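Local coordinates for protein alpha-amylase G-6 (Bacillus halodurans, PDB 2C3G) that probably binds starch and its alpha-glucan chains through the family 26 carbohydrate-binding module described here, one domain of a longer amylase, at residues F80-D85 / G90-D95; I9-P14 / P40-Y45; R61-D66 / Q71-G76. One frame throughout, in Å; residues are numbered along the deposited sequence.

Overall arrangement
The module is built from two beta sheets, and the three contacts sit at different depths in it. Contact 2 is the most buried. It joins strand 6-12 to strand 43-46 and the loop just before it by apolar and aromatic packing. Contact 3 is partly buried and is the only one with backbone hydrogen bonds between its segments, in the hairpin of strands 59-66 and 71-82. Contact 1 lies at the surface, where strand 71-82 meets strand 92-93 through a stacked arginine and aromatic rings. Contacts 1 and 3 share strand 71-82. Phe64 of contact 3 packs on Phe11, Ile9 and Met42 of contact 2, and Trp92 of contact 1 touches Ile9.

Contact 1. Residues F80-D85 / G90-D95; sequences FFRDQD and GEWHVD. With CD (cadmium ion), chain C.
Arg82 and Phe80 of strand 71-82 close on Trp92 of strand 92-93, where edge strands of the two sheets of a beta-sandwich meet. Flat groups do most of the work. The guanidinium of Arg82 is stacked on one face of the indole, with centres 4.2 Å apart and planes 8° apart. Arg82 NE is 3.5 Å from Trp92 CE3. The arginine chain bends at chi2 (-110°) and again at chi3, which lays it across the ring. Arg82 CD then makes a CH-pi contact, 3.8 Å from the centroid of the six-membered ring of Trp92. Phe80 meets the indole differently, in a T-shaped pair with planes at 89°. The NE1 and CZ2 edge of Trp92 points into the Phe80 face. A smaller packing contact sets Gln84 NE2 3.6 Å from Val94 CG1.

No hydrogen bond joins the two segments. Two polar bonds are local: Arg82 NH2 donates to Gln84 O at 3.2 Å, from above the carbonyl plane, and Trp92 N donates to Glu91 OE2. Asp85 OD2 is hydrogen-bonded to Thr8 N of strand 6-12. His93 CB is directed away from residues 80-85, and His93 NE2 binds a cadmium ion at 2.3 Å, alongside Asp89 and a water.

Contact 2. Residues I9-P14 / P40-Y45; sequences IYFKKP and PEMEHY. With CD (cadmium ion), chain E.
Tyr10 turns the edge of its ring to one face of Tyr45, a T-shaped pair with planes at 74° and centroids 5.2 Å apart. Tyr10 CE1 does the touching. It stands over the middle of the Tyr45 ring, 4.0 Å from Tyr45 CG. The Tyr10 ring is also stacked with Trp87. Phe11 has the backbone N of Lys13, two residues on, over the centre of one face, and it stacks with Phe64. Met42 SD approaches the Phe11 ring obliquely, 5.4 Å from its centroid, a Met-aromatic contact.

The rest is packing round the methionine end. Met42 bends at chi3 (85°), which carries CE in against strand 6-12. There Met42 CE lies 3.7 Å from Phe11 CB and 3.4 Å from Ile9 O. Ile9 O is hydrogen-bonded to Thr51 OG1. Met42, Ile9 and Phe11 pack toward Phe64 of the other sheet, in the core of the beta-sandwich. Strand 49-55 runs between strands 6-12 and 43-46 in the mixed sheet, so this contact reaches past it. His44 ND1 binds a cadmium ion at 2.4 Å.

With an alanine in place of Tyr10, the Tyr45 face would probably lose the edge packed on it, and Trp87 its stacking partner. No hydrogen bond crosses between the segments, so the direct contact rests on apolar and aromatic packing, buried at Met42 and more open at Tyr45.

Contact 3. Residues R61-D66 / Q71-G76; sequences RLLFKD and QWPGPG
Phe64 and Trp72 form an antiparallel hydrogen-bonded pair, with backbone bonds in both directions. Phe64 N donates to Trp72 O at 3.1 Å, and Trp72 N donates to Phe64 O at 2.9 Å. The N-H...O angles are 158° and 151°. Phe64 O has a further contact across the strands. It receives the CA-H of Gln71, with Gln71 CA 3.1 Å from Phe64 O. One step along, Lys65 and Gln71 make a non-hydrogen-bonded pair, their CA atoms only 4.0 Å apart.

These pairs close the end of the beta hairpin made by strands 59-66 and 71-82, next to its turn. Asp66 OD1 is hydrogen-bonded to Gly68 N and Asn70 N within that turn, and its OD2 is hydrogen-bonded to Gly18 N. Strand 20-28 flanks strand 59-66 on its other side, so strand 59-66 is the middle strand of this sheet.

The apolar contact is that of Leu63 CD2 with Pro73 CD at 3.8 Å, on the side of the sheet that also carries Lys65 and Gln71. A cis peptide bond precedes Pro73. On the other side, Phe64 CD2 comes to 3.8 Å from Trp72 O, a ring carbon beside the carbonyl that already takes the Phe64 N-H. Leu62 CD1 lies over one face of the Phe64 ring. Trp72 meets Phe88 edge-to-face.

The charged end of Lys65 turns away from Gln71. It makes a cation-pi contact with Trp36, and Lys65 NZ is hydrogen-bonded to Trp36 O, with a weak bond to Asp66 O at 3.3 Å.

Contact 1. Residues F80-D85 / G90-D95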
loop_
_atom_site.group_PDB
_atom_site.type_symbol
_atom_site.label_atom_id
_atom_site.label_comp_id
_atom_site.label_asym_id
_atom_site.label_seq_id
_atom_site.Cartn_x
_atom_site.Cartn_y
_atom_site.Cartn_z
ATOM N N PHE A 80 -0.370 2.793 8.386
ATOM C CA PHE A 80 -0.610 1.430 8.887
ATOM C C PHE A 80 0.743 0.744 8.956
ATOM O O PHE A 80 1.504 0.831 8.006
ATOM C CB PHE A 80 -1.491 0.601 7.923
ATOM C CG PHE A 80 -2.947 0.988 7.891
ATOM C CD1 PHE A 80 -3.695 1.099 9.055
ATOM C CD2 PHE A 80 -3.587 1.187 6.668
ATOM C CE1 PHE A 80 -5.056 1.449 9.005
ATOM C CE2 PHE A 80 -4.941 1.517 6.608
ATOM C CZ PHE A 80 -5.675 1.648 7.777
ATOM N N PHE A 81 1.044 0.068 10.056
ATOM C CA PHE A 81 2.281 -0.710 10.130
ATOM C C PHE A 81 2.053 -2.115 9.590
ATOM O O PHE A 81 1.079 -2.768 9.977
ATOM C CB PHE A 81 2.864 -0.766 11.555
ATOM C CG PHE A 81 4.036 -1.714 11.690
ATOM C CD1 PHE A 81 5.306 -1.322 11.320
ATOM C CD2 PHE A 81 3.853 -3.023 12.156
ATOM C CE1 PHE A 81 6.374 -2.204 11.415
ATOM C CE2 PHE A 81 4.920 -3.908 12.253
ATOM C CZ PHE A 81 6.173 -3.497 11.885
ATOM N N ARG A 82 2.959 -2.549 8.699
ATOM C CA ARG A 82 3.031 -3.898 8.098
ATOM C C ARG A 82 4.511 -4.099 7.726
ATOM O O ARG A 82 5.139 -3.117 7.447
ATOM C CB ARG A 82 2.332 -3.837 6.730
ATOM C CG ARG A 82 0.853 -3.764 6.673
ATOM C CD ARG A 82 0.252 -5.034 6.149
ATOM N NE ARG A 82 -0.696 -5.480 7.137
ATOM C CZ ARG A 82 -1.236 -6.682 7.228
ATOM N NH1 ARG A 82 -2.090 -6.897 8.208
ATOM N NH2 ARG A 82 -0.953 -7.649 6.385
ATOM N N ASP A 83 5.168 -5.255 7.643
ATOM C CA ASP A 83 5.272 -6.473 8.451
ATOM C C ASP A 83 4.805 -7.813 7.842
ATOM O O ASP A 83 5.421 -8.834 8.093
ATOM C CB ASP A 83 5.133 -6.232 9.963
ATOM C CG ASP A 83 4.907 -7.498 10.763
ATOM O OD1 ASP A 83 5.824 -7.956 11.501
ATOM O OD2 ASP A 83 3.800 -8.065 10.752
ATOM N N GLN A 84 3.796 -7.776 6.977
ATOM C CA GLN A 84 3.261 -8.950 6.296
ATOM C C GLN A 84 2.454 -8.476 5.056
ATOM O O GLN A 84 1.923 -7.384 5.071
ATOM C CB GLN A 84 2.375 -9.743 7.271
ATOM C CG GLN A 84 1.899 -11.097 6.777
ATOM C CD GLN A 84 0.974 -11.838 7.770
ATOM O OE1 GLN A 84 0.895 -13.084 7.750
ATOM N NE2 GLN A 84 0.263 -11.095 8.592
ATOM N N ASP A 85 2.390 -9.272 3.984
ATOM C CA ASP A 85 1.403 -9.024 2.903
ATOM C C ASP A 85 -0.005 -9.243 3.533
ATOM O O ASP A 85 -0.061 -9.829 4.589
ATOM C CB ASP A 85 1.615 -10.016 1.740
ATOM C CG ASP A 85 3.068 -10.252 1.388
ATOM O OD1 ASP A 85 3.428 -11.414 1.122
ATOM O OD2 ASP A 85 3.940 -9.368 1.296
ATOM N N GLY A 90 -10.815 -2.145 4.422
ATOM C CA GLY A 90 -11.402 -1.585 5.623
ATOM C C GLY A 90 -10.936 -2.416 6.804
ATOM O O GLY A 90 -10.897 -1.935 7.925
ATOM N N GLU A 91 -10.590 -3.671 6.545
ATOM C CA GLU A 91 -9.852 -4.496 7.508
ATOM C C GLU A 91 -8.730 -5.188 6.735
ATOM O O GLU A 91 -8.815 -5.332 5.512
ATOM C CB GLU A 91 -10.759 -5.532 8.180
ATOM C CG GLU A 91 -10.053 -6.485 9.147
ATOM C CD GLU A 91 -9.433 -5.753 10.353
ATOM O OE1 GLU A 91 -10.234 -5.406 11.271
ATOM O OE2 GLU A 91 -8.179 -5.513 10.373
ATOM N N TRP A 92 -7.662 -5.574 7.445
ATOM C CA TRP A 92 -6.584 -6.346 6.862
ATOM C C TRP A 92 -6.855 -7.852 6.842
ATOM O O TRP A 92 -7.319 -8.442 7.827
ATOM C CB TRP A 92 -5.279 -6.054 7.571
ATOM C CG TRP A 92 -4.729 -4.691 7.265
ATOM C CD1 TRP A 92 -4.856 -3.580 8.026
ATOM C CD2 TRP A 92 -3.948 -4.306 6.118
ATOM N NE1 TRP A 92 -4.208 -2.515 7.439
ATOM C CE2 TRP A 92 -3.632 -2.933 6.267
ATOM C CE3 TRP A 92 -3.458 -4.984 4.998
ATOM C CZ2 TRP A 92 -2.878 -2.231 5.328
ATOM C CZ3 TRP A 92 -2.708 -4.294 4.075
ATOM C CH2 TRP A 92 -2.422 -2.917 4.240
ATOM N N HIS A 93 -6.568 -8.455 5.692
ATOM C CA HIS A 93 -6.621 -9.908 5.510
ATOM C C HIS A 93 -5.309 -10.313 4.867
ATOM O O HIS A 93 -4.794 -9.567 4.025
ATOM C CB HIS A 93 -7.745 -10.328 4.544
ATOM C CG HIS A 93 -9.111 -9.879 4.943
ATOM N ND1 HIS A 93 -10.024 -10.724 5.549
ATOM C CD2 HIS A 93 -9.749 -8.696 4.766
ATOM C CE1 HIS A 93 -11.148 -10.064 5.763
ATOM N NE2 HIS A 93 -11.006 -8.833 5.299
ATOM N N VAL A 94 -4.792 -11.494 5.240
ATOM C CA VAL A 94 -3.588 -12.051 4.608
ATOM C C VAL A 94 -3.815 -12.605 3.210
ATOM O O VAL A 94 -3.002 -12.344 2.316
ATOM C CB VAL A 94 -2.834 -13.110 5.490
ATOM C CG1 VAL A 94 -2.575 -12.542 6.869
ATOM C CG2 VAL A 94 -3.600 -14.474 5.554
ATOM N N ASP A 95 -4.895 -13.380 3.041
ATOM C CA ASP A 95 -5.372 -13.800 1.724
ATOM C C ASP A 95 -6.619 -13.006 1.306
ATOM O O ASP A 95 -7.322 -12.449 2.149
ATOM C CB ASP A 95 -5.688 -15.304 1.675
ATOM C CG ASP A 95 -4.695 -16.161 2.480
ATOM O OD1 ASP A 95 -3.458 -16.077 2.239
ATOM O OD2 ASP A 95 -5.085 -16.955 3.366
HETATM CD CD CD C . -12.863 -7.480 4.887
HETATM O O HOH W 1 -14.096 -9.343 4.422
#

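Contact 2. Residues I9-P14 / P40-Y45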
loop_
_atom_site.group_PDB
_atom_site.type_symbol
_atom_site.label_atom_id
_atom_site.label_comp_id
_atom_site.label_asym_id
_atom_site.label_seq_id
_atom_site.Cartn_x
_atom_site.Cartn_y
_atom_site.Cartn_z
ATOM N N ILE A 9 0.926 -5.466 -1.276
ATOM C CA ILE A 9 -0.228 -4.889 -0.627
ATOM C C ILE A 9 -1.322 -4.759 -1.668
ATOM O O ILE A 9 -1.062 -4.304 -2.773
ATOM C CB ILE A 9 0.163 -3.538 0.115
ATOM C CG1 ILE A 9 0.683 -3.840 1.528
ATOM C CG2 ILE A 9 -1.044 -2.668 0.419
ATOM C CD1 ILE A 9 2.071 -4.221 1.628
ATOM N N TYR A 10 -2.526 -5.219 -1.331
ATOM C CA TYR A 10 -3.690 -5.063 -2.202
ATOM C C TYR A 10 -4.657 -4.133 -1.529
ATOM O O TYR A 10 -4.894 -4.236 -0.335
ATOM C CB TYR A 10 -4.411 -6.379 -2.477
ATOM C CG TYR A 10 -3.588 -7.412 -3.184
ATOM C CD1 TYR A 10 -3.737 -7.632 -4.552
ATOM C CD2 TYR A 10 -2.656 -8.165 -2.481
ATOM C CE1 TYR A 10 -2.973 -8.600 -5.205
ATOM C CE2 TYR A 10 -1.888 -9.123 -3.104
ATOM C CZ TYR A 10 -2.050 -9.334 -4.459
ATOM O OH TYR A 10 -1.291 -10.274 -5.064
ATOM N N PHE A 11 -5.206 -3.221 -2.316
ATOM C CA PHE A 11 -6.090 -2.210 -1.802
ATOM C C PHE A 11 -7.442 -2.249 -2.506
ATOM O O PHE A 11 -7.513 -2.181 -3.717
ATOM C CB PHE A 11 -5.413 -0.856 -2.009
ATOM C CG PHE A 11 -6.209 0.295 -1.509
ATOM C CD1 PHE A 11 -6.805 0.248 -0.252
ATOM C CD2 PHE A 11 -6.356 1.414 -2.286
ATOM C CE1 PHE A 11 -7.549 1.308 0.218
ATOM C CE2 PHE A 11 -7.108 2.477 -1.840
ATOM C CZ PHE A 11 -7.707 2.421 -0.573
ATOM N N LYS A 12 -8.517 -2.342 -1.736
ATOM C CA LYS A 12 -9.844 -2.216 -2.303
ATOM C C LYS A 12 -10.213 -0.748 -2.302
ATOM O O LYS A 12 -10.557 -0.172 -1.249
ATOM C CB LYS A 12 -10.866 -3.055 -1.551
ATOM C CG LYS A 12 -12.180 -3.048 -2.258
ATOM C CD LYS A 12 -12.743 -4.415 -2.421
ATOM C CE LYS A 12 -14.054 -4.498 -1.712
ATOM N NZ LYS A 12 -14.878 -5.634 -2.231
ATOM N N LYS A 13 -10.083 -0.138 -3.481
ATOM C CA LYS A 13 -10.218 1.310 -3.637
ATOM C C LYS A 13 -11.679 1.726 -3.523
ATOM O O LYS A 13 -12.550 1.115 -4.164
ATOM C CB LYS A 13 -9.636 1.765 -4.982
ATOM C CG LYS A 13 -9.676 3.273 -5.225
ATOM C CD LYS A 13 -9.348 3.648 -6.693
ATOM C CE LYS A 13 -10.547 3.535 -7.656
ATOM N NZ LYS A 13 -11.771 4.308 -7.244
ATOM N N PRO A 14 -11.966 2.730 -2.677
ATOM C CA PRO A 14 -13.316 3.304 -2.603
ATOM C C PRO A 14 -13.663 3.928 -3.936
ATOM O O PRO A 14 -12.810 4.405 -4.688
ATOM C CB PRO A 14 -13.194 4.350 -1.497
ATOM C CG PRO A 14 -12.032 3.839 -0.694
ATOM C CD PRO A 14 -11.061 3.363 -1.708
ATOM N N PRO A 40 4.328 5.464 -5.510
ATOM C CA PRO A 40 4.045 4.594 -6.651
ATOM C C PRO A 40 2.559 4.365 -6.860
ATOM O O PRO A 40 1.803 4.221 -5.893
ATOM C CB PRO A 40 4.707 3.265 -6.262
ATOM C CG PRO A 40 5.726 3.615 -5.218
ATOM C CD PRO A 40 5.120 4.773 -4.476
ATOM N N GLU A 41 2.164 4.334 -8.129
ATOM C CA GLU A 41 0.841 3.877 -8.535
ATOM C C GLU A 41 0.607 2.436 -8.092
ATOM O O GLU A 41 1.501 1.601 -8.140
ATOM C CB GLU A 41 0.671 3.992 -10.062
ATOM C CG GLU A 41 -0.762 3.866 -10.580
ATOM C CD GLU A 41 -0.832 3.559 -12.087
ATOM O OE1 GLU A 41 0.021 4.080 -12.852
ATOM O OE2 GLU A 41 -1.732 2.784 -12.512
ATOM N N MET A 42 -0.611 2.177 -7.646
ATOM C CA MET A 42 -1.057 0.821 -7.392
ATOM C C MET A 42 -1.699 0.235 -8.637
ATOM O O MET A 42 -2.773 0.615 -9.026
ATOM C CB MET A 42 -1.965 0.775 -6.168
ATOM C CG MET A 42 -1.211 1.046 -4.885
ATOM S SD MET A 42 -2.206 0.705 -3.475
ATOM C CE MET A 42 -1.933 -1.017 -3.316
ATOM N N GLU A 43 -0.986 -0.655 -9.300
ATOM C CA GLU A 43 -1.472 -1.252 -10.538
ATOM C C GLU A 43 -2.845 -1.909 -10.314
ATOM O O GLU A 43 -3.138 -2.352 -9.218
ATOM C CB GLU A 43 -0.422 -2.204 -11.103
ATOM C CG GLU A 43 0.849 -2.389 -10.234
ATOM C CD GLU A 43 1.031 -3.851 -9.882
ATOM O OE1 GLU A 43 0.090 -4.620 -10.203
ATOM O OE2 GLU A 43 2.074 -4.270 -9.323
ATOM N N HIS A 44 -3.717 -1.887 -11.318
ATOM C CA HIS A 44 -5.035 -2.508 -11.176
ATOM C C HIS A 44 -4.849 -4.008 -11.062
ATOM O O HIS A 44 -3.985 -4.594 -11.736
ATOM C CB HIS A 44 -5.980 -2.123 -12.337
ATOM C CG HIS A 44 -7.333 -2.767 -12.259
ATOM N ND1 HIS A 44 -7.740 -3.755 -13.134
ATOM C CD2 HIS A 44 -8.350 -2.602 -11.389
ATOM C CE1 HIS A 44 -8.957 -4.154 -12.818
ATOM N NE2 HIS A 44 -9.350 -3.476 -11.759
ATOM N N TYR A 45 -5.624 -4.639 -10.185
ATOM C CA TYR A 45 -5.554 -6.082 -10.068
ATOM C C TYR A 45 -6.838 -6.714 -10.651
ATOM O O TYR A 45 -6.785 -7.473 -11.632
ATOM C CB TYR A 45 -5.269 -6.517 -8.623
ATOM C CG TYR A 45 -5.300 -8.013 -8.429
ATOM C CD1 TYR A 45 -4.334 -8.831 -8.994
ATOM C CD2 TYR A 45 -6.320 -8.615 -7.701
ATOM C CE1 TYR A 45 -4.367 -10.245 -8.815
ATOM C CE2 TYR A 45 -6.380 -10.019 -7.533
ATOM C CZ TYR A 45 -5.401 -10.824 -8.080
ATOM O OH TYR A 45 -5.481 -12.198 -7.902
HETATM CD CD CD E . -6.790 -4.844 -15.052
#

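Contact 3. Residues R61-D66 / Q71-G76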
loop_
_atom_site.group_PDB
_atom_site.type_symbol
_atom_site.label_atom_id
_atom_site.label_comp_id
_atom_site.label_asym_id
_atom_site.label_seq_id
_atom_site.Cartn_x
_atom_site.Cartn_y
_atom_site.Cartn_z
ATOM N N ARG A 61 5.679 1.383 7.008
ATOM C CA ARG A 61 4.547 2.139 7.515
ATOM C C ARG A 61 3.867 2.678 6.282
ATOM O O ARG A 61 4.526 3.263 5.448
ATOM C CB ARG A 61 5.023 3.303 8.400
ATOM C CG ARG A 61 4.657 3.172 9.856
ATOM C CD ARG A 61 5.834 3.296 10.780
ATOM N NE ARG A 61 5.413 3.354 12.186
ATOM C CZ ARG A 61 5.910 2.601 13.166
ATOM N NH1 ARG A 61 5.451 2.737 14.392
ATOM N NH2 ARG A 61 6.851 1.702 12.930
ATOM N N LEU A 62 2.556 2.479 6.152
ATOM C CA LEU A 62 1.894 2.856 4.895
ATOM C C LEU A 62 0.545 3.601 4.956
ATOM O O LEU A 62 -0.245 3.460 5.883
ATOM C CB LEU A 62 1.814 1.646 3.944
ATOM C CG LEU A 62 0.874 0.474 4.284
ATOM C CD1 LEU A 62 -0.554 0.781 3.849
ATOM C CD2 LEU A 62 1.388 -0.809 3.657
ATOM N N LEU A 63 0.303 4.402 3.931
ATOM C CA LEU A 63 -1.016 4.991 3.716
ATOM C C LEU A 63 -1.401 4.820 2.249
ATOM O O LEU A 63 -0.547 4.830 1.377
ATOM C CB LEU A 63 -1.024 6.486 4.073
ATOM C CG LEU A 63 -0.681 6.923 5.498
ATOM C CD1 LEU A 63 0.722 7.532 5.547
ATOM C CD2 LEU A 63 -1.692 7.908 6.015
ATOM N N PHE A 64 -2.695 4.673 2.002
ATOM C CA PHE A 64 -3.259 4.757 0.661
ATOM C C PHE A 64 -3.665 6.197 0.385
ATOM O O PHE A 64 -4.045 6.928 1.304
ATOM C CB PHE A 64 -4.467 3.822 0.538
ATOM C CG PHE A 64 -4.152 2.405 0.910
ATOM C CD1 PHE A 64 -3.335 1.633 0.090
ATOM C CD2 PHE A 64 -4.618 1.864 2.101
ATOM C CE1 PHE A 64 -3.004 0.320 0.442
ATOM C CE2 PHE A 64 -4.299 0.544 2.464
ATOM C CZ PHE A 64 -3.487 -0.226 1.638
ATOM N N LYS A 65 -3.558 6.600 -0.878
ATOM C CA LYS A 65 -3.958 7.925 -1.334
ATOM C C LYS A 65 -4.313 7.922 -2.822
ATOM O O LYS A 65 -3.891 7.040 -3.565
ATOM C CB LYS A 65 -2.840 8.938 -1.079
ATOM C CG LYS A 65 -1.542 8.687 -1.814
ATOM C CD LYS A 65 -0.497 9.746 -1.463
ATOM C CE LYS A 65 -0.862 11.103 -2.023
ATOM N NZ LYS A 65 -0.552 11.196 -3.458
ATOM N N ASP A 66 -5.088 8.906 -3.264
ATOM C CA ASP A 66 -5.203 9.124 -4.707
ATOM C C ASP A 66 -4.385 10.330 -5.152
ATOM O O ASP A 66 -3.675 10.931 -4.342
ATOM C CB ASP A 66 -6.667 9.133 -5.220
ATOM C CG ASP A 66 -7.539 10.231 -4.614
ATOM O OD1 ASP A 66 -7.027 11.259 -4.131
ATOM O OD2 ASP A 66 -8.785 10.141 -4.604
ATOM N N GLN A 71 -7.193 9.950 1.067
ATOM C CA GLN A 71 -6.215 9.097 1.755
ATOM C C GLN A 71 -6.895 8.222 2.807
ATOM O O GLN A 71 -8.030 8.495 3.217
ATOM C CB GLN A 71 -5.115 9.938 2.419
ATOM C CG GLN A 71 -5.593 10.719 3.637
ATOM C CD GLN A 71 -4.462 11.347 4.413
ATOM O OE1 GLN A 71 -3.987 10.788 5.414
ATOM N NE2 GLN A 71 -4.023 12.505 3.960
ATOM N N TRP A 72 -6.187 7.179 3.245
ATOM C CA TRP A 72 -6.682 6.254 4.257
ATOM C C TRP A 72 -5.486 5.620 4.954
ATOM O O TRP A 72 -4.698 4.918 4.311
ATOM C CB TRP A 72 -7.540 5.180 3.605
ATOM C CG TRP A 72 -8.323 4.324 4.523
ATOM C CD1 TRP A 72 -8.095 4.092 5.851
ATOM C CD2 TRP A 72 -9.482 3.554 4.173
ATOM N NE1 TRP A 72 -9.043 3.230 6.352
ATOM C CE2 TRP A 72 -9.910 2.882 5.345
ATOM C CE3 TRP A 72 -10.213 3.363 2.978
ATOM C CZ2 TRP A 72 -11.041 2.028 5.361
ATOM C CZ3 TRP A 72 -11.335 2.513 2.992
ATOM C CH2 TRP A 72 -11.739 1.863 4.182
ATOM N N PRO A 73 -5.289 5.920 6.241
ATOM C CA PRO A 73 -6.040 6.960 6.961
ATOM C C PRO A 73 -5.754 8.295 6.259
ATOM O O PRO A 73 -4.650 8.415 5.739
ATOM C CB PRO A 73 -5.403 6.912 8.345
ATOM C CG PRO A 73 -4.880 5.526 8.442
ATOM C CD PRO A 73 -4.269 5.298 7.104
ATOM N N GLY A 74 -6.621 9.308 6.295
ATOM C CA GLY A 74 -7.392 9.719 7.452
ATOM C C GLY A 74 -6.480 10.848 7.925
ATOM O O GLY A 74 -5.437 10.565 8.503
ATOM N N PRO A 75 -6.807 12.111 7.635
ATOM C CA PRO A 75 -5.862 13.211 7.898
ATOM C C PRO A 75 -5.532 13.329 9.383
ATOM O O PRO A 75 -6.440 13.378 10.216
ATOM C CB PRO A 75 -6.591 14.468 7.381
ATOM C CG PRO A 75 -8.030 14.088 7.238
ATOM C CD PRO A 75 -8.076 12.588 7.050
ATOM N N GLY A 76 -4.238 13.338 9.693
ATOM C CA GLY A 76 -3.763 13.395 11.061
ATOM C C GLY A 76 -3.385 12.052 11.652
ATOM O O GLY A 76 -2.863 11.990 12.763
#